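PDB 2PRX: thioesterase superfamily protein from Shewanella loihica, which belongs to the hotdog-fold thioesterases and probably hydrolyses thioester substrates. Local coordinates for residues T40-M45 with D67-G72; E119-E122 with V128-E131. All coordinates share one frame; numbering follows the deposited sequence.

Contact 1. Residues T40-M45 with D67-G72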
# COMPACT_ATOMS: atom_id res chain seq x y z
N THR A 40 -19.26 -2.95 -4.82
CA THR A 40 -18.54 -2.58 -6.05
C THR A 40 -17.60 -3.75 -6.31
O THR A 40 -17.51 -4.62 -5.43
CB THR A 40 -17.78 -1.26 -5.92
OG1 THR A 40 -16.66 -1.43 -5.02
CG2 THR A 40 -18.65 -0.17 -5.33
N ILE A 41 -16.96 -3.78 -7.47
CA ILE A 41 -16.05 -4.86 -7.82
C ILE A 41 -15.09 -4.44 -8.93
O ILE A 41 -15.35 -3.55 -9.74
CB ILE A 41 -16.83 -6.12 -8.26
CG1 ILE A 41 -15.98 -7.33 -8.60
CG2 ILE A 41 -17.75 -5.77 -9.42
CD1 ILE A 41 -16.66 -8.67 -8.49
N ALA A 42 -13.92 -5.08 -8.91
CA ALA A 42 -12.88 -4.94 -9.91
C ALA A 42 -12.06 -6.22 -9.98
O ALA A 42 -12.09 -7.07 -9.07
CB ALA A 42 -12.02 -3.71 -9.65
N HIS A 43 -11.34 -6.30 -11.08
CA HIS A 43 -10.42 -7.37 -11.41
C HIS A 43 -9.12 -6.82 -11.96
O HIS A 43 -9.10 -5.76 -12.59
CB HIS A 43 -11.10 -8.28 -12.45
CG HIS A 43 -12.25 -9.04 -11.88
ND1 HIS A 43 -13.56 -8.61 -12.02
CD2 HIS A 43 -12.32 -10.20 -11.18
CE1 HIS A 43 -14.37 -9.46 -11.43
NE2 HIS A 43 -13.65 -10.44 -10.91
N PHE A 44 -8.03 -7.54 -11.71
CA PHE A 44 -6.71 -7.13 -12.15
C PHE A 44 -5.79 -8.33 -12.40
O PHE A 44 -5.92 -9.34 -11.72
CB PHE A 44 -6.02 -6.22 -11.12
CG PHE A 44 -4.75 -5.62 -11.70
CD1 PHE A 44 -4.80 -4.74 -12.76
CD2 PHE A 44 -3.51 -5.95 -11.18
CE1 PHE A 44 -3.66 -4.20 -13.31
CE2 PHE A 44 -2.36 -5.41 -11.72
CZ PHE A 44 -2.43 -4.53 -12.78
N MSE A 45 -4.89 -8.14 -13.35
CA MSE A 45 -3.87 -9.05 -13.81
C MSE A 45 -2.49 -8.46 -13.61
O MSE A 45 -1.99 -7.64 -14.37
CB MSE A 45 -4.06 -9.39 -15.29
CG MSE A 45 -3.19 -10.55 -15.77
SE MSE A 45 -3.38 -12.11 -14.66
CE MSE A 45 -4.68 -12.89 -15.85
N ASP A 67 -6.50 0.55 -2.52
CA ASP A 67 -6.60 2.00 -2.44
C ASP A 67 -7.41 2.58 -3.58
O ASP A 67 -8.30 3.41 -3.39
CB ASP A 67 -5.19 2.58 -2.46
CG ASP A 67 -5.07 4.07 -2.35
OD1 ASP A 67 -6.09 4.77 -2.26
OD2 ASP A 67 -3.90 4.54 -2.32
N CYS A 68 -7.08 2.18 -4.81
CA CYS A 68 -7.81 2.86 -5.90
C CYS A 68 -9.19 2.24 -6.02
O CYS A 68 -10.15 2.91 -6.42
CB CYS A 68 -7.00 2.81 -7.20
SG CYS A 68 -5.44 3.74 -7.16
N HIS A 69 -9.35 0.96 -5.69
CA HIS A 69 -10.72 0.43 -5.77
C HIS A 69 -11.58 1.07 -4.69
O HIS A 69 -12.77 1.35 -4.90
CB HIS A 69 -10.70 -1.09 -5.66
CG HIS A 69 -12.07 -1.71 -5.64
ND1 HIS A 69 -12.93 -1.66 -6.73
CD2 HIS A 69 -12.72 -2.40 -4.69
CE1 HIS A 69 -14.05 -2.29 -6.41
NE2 HIS A 69 -13.96 -2.76 -5.18
N GLY A 70 -10.99 1.30 -3.52
CA GLY A 70 -11.67 1.80 -2.34
C GLY A 70 -12.10 3.25 -2.50
O GLY A 70 -13.14 3.72 -2.03
N THR A 71 -11.24 3.99 -3.20
CA THR A 71 -11.50 5.39 -3.50
C THR A 71 -12.54 5.43 -4.62
O THR A 71 -13.47 6.22 -4.55
CB THR A 71 -10.24 6.15 -3.91
OG1 THR A 71 -9.40 6.34 -2.76
CG2 THR A 71 -10.61 7.54 -4.41
N GLY A 72 -12.32 4.56 -5.61
CA GLY A 72 -13.31 4.45 -6.69
C GLY A 72 -14.67 4.17 -6.06
O GLY A 72 -15.65 4.89 -6.29

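Contact 2. Residues E119-E122 with V128-E131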
# COMPACT_ATOMS: atom_id res chain seq x y z
N GLU A 119 -17.22 -3.35 0.16
CA GLU A 119 -18.38 -3.18 1.03
C GLU A 119 -18.47 -1.73 1.48
O GLU A 119 -17.54 -1.14 2.02
CB GLU A 119 -18.30 -4.13 2.21
CG GLU A 119 -19.46 -4.23 3.16
CD GLU A 119 -20.80 -3.76 2.64
OE1 GLU A 119 -21.02 -3.82 1.40
OE2 GLU A 119 -21.62 -3.32 3.47
N ILE A 120 -19.63 -1.10 1.23
CA ILE A 120 -19.80 0.24 1.76
C ILE A 120 -20.28 0.22 3.21
O ILE A 120 -21.40 -0.16 3.49
CB ILE A 120 -20.82 1.06 0.94
CG1 ILE A 120 -20.43 1.25 -0.51
CG2 ILE A 120 -21.03 2.35 1.71
CD1 ILE A 120 -19.06 1.85 -0.73
N LYS A 121 -19.42 0.64 4.14
CA LYS A 121 -19.85 0.56 5.54
C LYS A 121 -20.53 1.82 6.05
O LYS A 121 -21.22 1.74 7.07
CB LYS A 121 -18.64 0.22 6.40
CG LYS A 121 -17.66 -0.75 5.76
CD LYS A 121 -18.32 -2.06 5.35
CE LYS A 121 -18.66 -2.88 6.60
NZ LYS A 121 -18.92 -4.31 6.32
N GLU A 122 -20.36 2.96 5.37
CA GLU A 122 -21.04 4.20 5.74
C GLU A 122 -20.71 5.35 4.79
O GLU A 122 -19.60 5.52 4.28
CB GLU A 122 -20.69 4.62 7.18
CG GLU A 122 -20.37 6.11 7.28
CD GLU A 122 -19.05 6.31 8.02
OE1 GLU A 122 -19.02 5.72 9.12
OE2 GLU A 122 -18.16 6.99 7.49
N VAL A 128 -16.69 8.44 3.04
CA VAL A 128 -17.10 7.05 2.94
C VAL A 128 -16.10 6.16 3.71
O VAL A 128 -14.90 6.42 3.65
CB VAL A 128 -17.17 6.53 1.50
CG1 VAL A 128 -18.12 5.34 1.36
CG2 VAL A 128 -17.61 7.65 0.57
N VAL A 129 -16.65 5.17 4.38
CA VAL A 129 -15.89 4.08 5.00
C VAL A 129 -16.12 2.81 4.19
O VAL A 129 -17.24 2.41 3.85
CB VAL A 129 -16.25 3.89 6.48
CG1 VAL A 129 -15.65 2.60 7.02
CG2 VAL A 129 -15.71 5.06 7.31
N VAL A 130 -15.03 2.15 3.81
CA VAL A 130 -15.20 1.06 2.86
C VAL A 130 -14.41 -0.18 3.28
O VAL A 130 -13.28 -0.00 3.74
CB VAL A 130 -14.74 1.40 1.43
CG1 VAL A 130 -15.33 0.35 0.49
CG2 VAL A 130 -15.10 2.80 0.98
N GLU A 131 -14.99 -1.35 3.09
CA GLU A 131 -14.25 -2.59 3.33
C GLU A 131 -14.03 -3.32 2.01
O GLU A 131 -14.95 -3.55 1.23
CB GLU A 131 -14.99 -3.45 4.34
CG GLU A 131 -14.53 -4.89 4.44
CD GLU A 131 -15.31 -5.68 5.47
OE1 GLU A 131 -15.31 -5.26 6.65
OE2 GLU A 131 -15.94 -6.71 5.13

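Contact 1. Residues T40-M45 with D67-G72
Ala42 and His69 mark the nearest backbone approach of strand 40-44 to helix 67-72, with their CA atoms 7.1 Å apart. The two short axes come within 9.1 Å and run close to antiparallel, at 150° between their N-to-C directions. That spacing leaves the backbones separated, and the imidazole of His69 bridges the gap: its CG is anti to the backbone N (chi1 176°), which carries the ring out from the helix to the strand. The ring meets the strand with its CE1 corner foremost. Ile41 N lies at the ring edge, near its plane, 3.4 Å from His69 CE1, while Ile41's own side chain leaves on the other face of the strand. Thr40 and Ala42 turn toward the helix and flank this corner. Ala42 CB packs obliquely on the ring, 3.7 Å from His69 ND1. Thr40 OG1, also oblique to the ring, sits 3.0 Å from His69 NE2, but the established hydrogen bond of this hydroxyl is to Ser73 OG, one turn further along the helix. Ser73 OG also bonds to His69 O, so strand hydroxyl and helix backbone share one serine. The other ring nitrogen, ND1, is hydrogen-bonded to Ser33 OG, and that bond limits the ring's rotation. This is the hotdog fold's packing of a long central helix against its curved sheet. Strand 39-44 lies between strands 34-36 and 114-122, and His69 also touches Leu116 of the latter; further along, Phe44 packs on Leu61 and Leu65 of helix 59-78.

Contact 2. Residues E119-E122 with V128-E131
Val128 meets Ile120 where strands 114-122 and 127-135 form an antiparallel beta hairpin interrupted by a classic beta bulge. Their methyls, Val128 CG1 and Ile120 CD1, are 4.2 Å apart on the side of the sheet that faces helix 59-78, where Ala77 touches both residues. Val128 also offers a CA-H...O contact, its CA being 3.2 Å from Glu122 O. Val129 is the residue opposite the bulge, and its two backbone bonds prove it: Val129 N donates to Glu122 O at 3.0 Å, whereas Val129 O accepts from Lys121 N at 2.8 Å. Two residues of one strand therefore face a single residue of the other. The Lys121 donor stands 28° from the plane of the Val129 carbonyl, the only one of the four bonds here whose donor leaves the carbonyl plane. Lys121 CB rests 3.9 Å from Val129 CG1; on the face away from the helix the carboxylate of Glu122 crosses the other methyl, CG2. Regular pairing resumes at Val130, the non-hydrogen-bonded partner of Ile120, which points to the helix side, its CG1 tucked against the carbonyl oxygen of Glu119. It continues at Glu131, the hydrogen-bonded partner of Glu119, with Glu131 N bonded to Glu119 O at 2.8 Å; the return bond from Glu119 N to Glu131 O is nearly straight (177°), though its modelled length is doubtfully short. Bent at both chi2 and chi3, the Lys121 chain folds back over Glu131, bringing CD to 3.7 Å from Glu131 CB. It ends in a long salt bridge, with Lys121 NZ 3.7 Å from Glu131 OE1.

How the contacts relate
Contact 1 closes before contact 2 opens along the chain, and their centres lie about 13 Å apart. Both draw on one antiparallel sheet, in which strand 39-44 of contact 1 is the direct neighbour of strand 114-122 of contact 2. Contact 1 is strand against helix, about 4 Å between its centre and that of the chain; contact 2 is strand against strand, about 12 Å out by the same measure. Helix 59-78 joins them, since Gly70 O packs 3.7 Å from Val130 CG2. Together they display the two elements of the hotdog fold: a sheet built by strand pairing, and a helix packed on its inner face.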